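Immunity 23 family protein (Burkholderia dolosa AU0158, PDB 5FFP) probably protects its own cell in contact-dependent growth inhibition, as a CdiI immunity protein that neutralises the cognate CDI toxin. Local coordinates at residues Val62-Phe68 and Leu114-Asp118. Residue numbers count along the deposited sequence, not the author numbering.
Sequences VEDAELF and LVEYD
Val115 (chi1 t) shows how one strand residue can seat the first turn of a helix: its CG2 lies 3.9 Å from Leu67 CB, its CG1 4.0 Å from Phe68 CB. Next along, Phe68 (chi1 t) lays a ring face over Tyr117, whose CB sits 3.6 Å from the centroid of the Phe68 ring in a CH-pi contact; the two rings meet obliquely, planes at 42°. Ala65 CB touches Tyr117 CE1 at 4.1 Å, and Val62 CG2 reaches Leu114 CD2 at 4.1 Å. Within this chain, strand 110-117 is an outermost strand of a three-stranded antiparallel sheet, and the loop before helix 65-69, extended at Glu63 and Asp64, meets it through a single beta bridge, Glu63 with Glu116 (CA-CA 4.5 Å). The Glu116 backbone hydrogen-bonds to both neighbours of Glu63, the pattern of a parallel bridge: Glu116 N to Val62 O, 3.0 Å, and Asp64 N to Glu116 O, 3.1 Å. The chain then turns into the helix, where Asp64 (chi1 t) is the N-cap, its OD1 accepting from Leu67 N at 2.9 Å. Outermost, the Glu63 side chain (chi1 m) leaves away from the strand but bends back, so that OE2 accepts from Asp118 N at 3.1 Å, where positive phi (53°) starts the turn to strand 120-127.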
loop_
_atom_site.group_PDB
_atom_site.type_symbol
_atom_site.label_atom_id
_atom_site.label_comp_id
_atom_site.label_asym_id
_atom_site.label_seq_id
_atom_site.Cartn_x
_atom_site.Cartn_y
_atom_site.Cartn_z
ATOM N N VAL A 62 10.309 -8.850 -13.289
ATOM C CA VAL A 62 9.192 -7.928 -13.277
ATOM C C VAL A 62 8.554 -7.981 -14.668
ATOM O O VAL A 62 8.323 -6.967 -15.322
ATOM C CB VAL A 62 9.631 -6.514 -12.786
ATOM C CG1 VAL A 62 10.057 -6.593 -11.328
ATOM C CG2 VAL A 62 10.779 -5.931 -13.623
ATOM N N GLU A 63 8.302 -9.215 -15.112
ATOM C CA GLU A 63 7.643 -9.483 -16.387
ATOM C C GLU A 63 6.213 -8.979 -16.343
ATOM O O GLU A 63 5.470 -9.297 -15.411
ATOM C CB GLU A 63 7.620 -10.996 -16.657
ATOM C CG GLU A 63 8.865 -11.563 -17.317
ATOM C CD GLU A 63 8.764 -11.565 -18.835
ATOM O OE1 GLU A 63 8.003 -10.725 -19.366
ATOM O OE2 GLU A 63 9.433 -12.404 -19.495
ATOM N N ASP A 64 5.810 -8.209 -17.341
ATOM C CA ASP A 64 4.394 -7.888 -17.480
ATOM C C ASP A 64 4.067 -7.535 -18.921
ATOM O O ASP A 64 4.422 -6.458 -19.416
ATOM C CB ASP A 64 3.958 -6.775 -16.528
ATOM C CG ASP A 64 2.467 -6.578 -16.542
ATOM O OD1 ASP A 64 1.928 -6.347 -17.640
ATOM O OD2 ASP A 64 1.837 -6.653 -15.476
ATOM N N ALA A 65 3.375 -8.464 -19.573
ATOM C CA ALA A 65 3.172 -8.418 -21.012
ATOM C C ALA A 65 2.221 -7.307 -21.405
ATOM O O ALA A 65 2.417 -6.634 -22.415
ATOM C CB ALA A 65 2.651 -9.759 -21.500
ATOM N N GLU A 66 1.198 -7.099 -20.594
ATOM C CA GLU A 66 0.204 -6.092 -20.905
ATOM C C GLU A 66 0.866 -4.722 -20.896
ATOM O O GLU A 66 0.828 -3.992 -21.893
ATOM C CB GLU A 66 -0.942 -6.151 -19.890
ATOM C CG GLU A 66 -2.203 -5.412 -20.324
ATOM C CD GLU A 66 -2.815 -4.556 -19.219
ATOM O OE1 GLU A 66 -2.330 -4.581 -18.055
ATOM O OE2 GLU A 66 -3.783 -3.828 -19.523
ATOM N N LEU A 67 1.522 -4.413 -19.777
ATOM C CA LEU A 67 2.102 -3.091 -19.535
ATOM C C LEU A 67 3.199 -2.776 -20.533
ATOM O O LEU A 67 3.412 -1.606 -20.885
ATOM C CB LEU A 67 2.675 -3.008 -18.116
ATOM C CG LEU A 67 1.656 -3.107 -16.974
ATOM C CD1 LEU A 67 2.356 -3.317 -15.636
ATOM C CD2 LEU A 67 0.772 -1.864 -16.951
ATOM N N PHE A 68 3.918 -3.816 -20.953
ATOM C CA PHE A 68 4.928 -3.663 -21.997
ATOM C C PHE A 68 4.303 -3.165 -23.292
ATOM O O PHE A 68 4.818 -2.234 -23.907
ATOM C CB PHE A 68 5.673 -4.977 -22.254
ATOM C CG PHE A 68 6.972 -4.782 -22.958
ATOM C CD1 PHE A 68 7.003 -4.587 -24.330
ATOM C CD2 PHE A 68 8.162 -4.744 -22.251
ATOM C CE1 PHE A 68 8.196 -4.375 -24.991
ATOM C CE2 PHE A 68 9.362 -4.529 -22.900
ATOM C CZ PHE A 68 9.377 -4.346 -24.277
ATOM N N LEU A 114 9.975 -0.261 -14.015
ATOM C CA LEU A 114 10.586 -1.234 -14.890
ATOM C C LEU A 114 9.561 -2.324 -15.255
ATOM O O LEU A 114 8.965 -2.946 -14.364
ATOM C CB LEU A 114 11.769 -1.873 -14.189
ATOM C CG LEU A 114 12.746 -2.676 -15.054
ATOM C CD1 LEU A 114 13.382 -1.807 -16.121
ATOM C CD2 LEU A 114 13.827 -3.309 -14.191
ATOM N N VAL A 115 9.366 -2.557 -16.554
ATOM C CA VAL A 115 8.568 -3.691 -17.046
ATOM C C VAL A 115 9.420 -4.502 -18.025
ATOM O O VAL A 115 9.980 -3.952 -18.979
ATOM C CB VAL A 115 7.308 -3.205 -17.798
ATOM C CG1 VAL A 115 6.563 -4.374 -18.430
ATOM C CG2 VAL A 115 6.380 -2.418 -16.884
ATOM N N GLU A 116 9.505 -5.811 -17.805
ATOM C CA GLU A 116 10.298 -6.675 -18.661
ATOM C C GLU A 116 9.370 -7.481 -19.579
ATOM O O GLU A 116 8.215 -7.720 -19.235
ATOM C CB GLU A 116 11.158 -7.625 -17.820
ATOM C CG GLU A 116 12.203 -6.935 -16.954
ATOM C CD GLU A 116 12.976 -7.939 -16.090
ATOM O OE1 GLU A 116 12.553 -9.113 -16.031
ATOM O OE2 GLU A 116 14.011 -7.588 -15.493
ATOM N N TYR A 117 9.875 -7.852 -20.761
ATOM C CA TYR A 117 9.190 -8.772 -21.637
ATOM C C TYR A 117 10.207 -9.632 -22.358
ATOM O O TYR A 117 11.032 -9.122 -23.114
ATOM C CB TYR A 117 8.302 -8.059 -22.665
ATOM C CG TYR A 117 7.580 -9.034 -23.590
ATOM C CD1 TYR A 117 6.423 -9.676 -23.175
ATOM C CD2 TYR A 117 8.071 -9.324 -24.864
ATOM C CE1 TYR A 117 5.763 -10.576 -23.999
ATOM C CE2 TYR A 117 7.421 -10.225 -25.702
ATOM C CZ TYR A 117 6.264 -10.845 -25.263
ATOM O OH TYR A 117 5.592 -11.723 -26.062
ATOM N N ASP A 118 10.136 -10.932 -22.123
ATOM C CA ASP A 118 11.018 -11.858 -22.776
ATOM C C ASP A 118 12.472 -11.392 -22.560
ATOM O O ASP A 118 12.991 -11.549 -21.451
ATOM C CB ASP A 118 10.599 -11.999 -24.256
ATOM C CG ASP A 118 11.149 -13.251 -24.898
ATOM O OD1 ASP A 118 11.606 -13.180 -26.060
ATOM O OD2 ASP A 118 11.114 -14.313 -24.236
#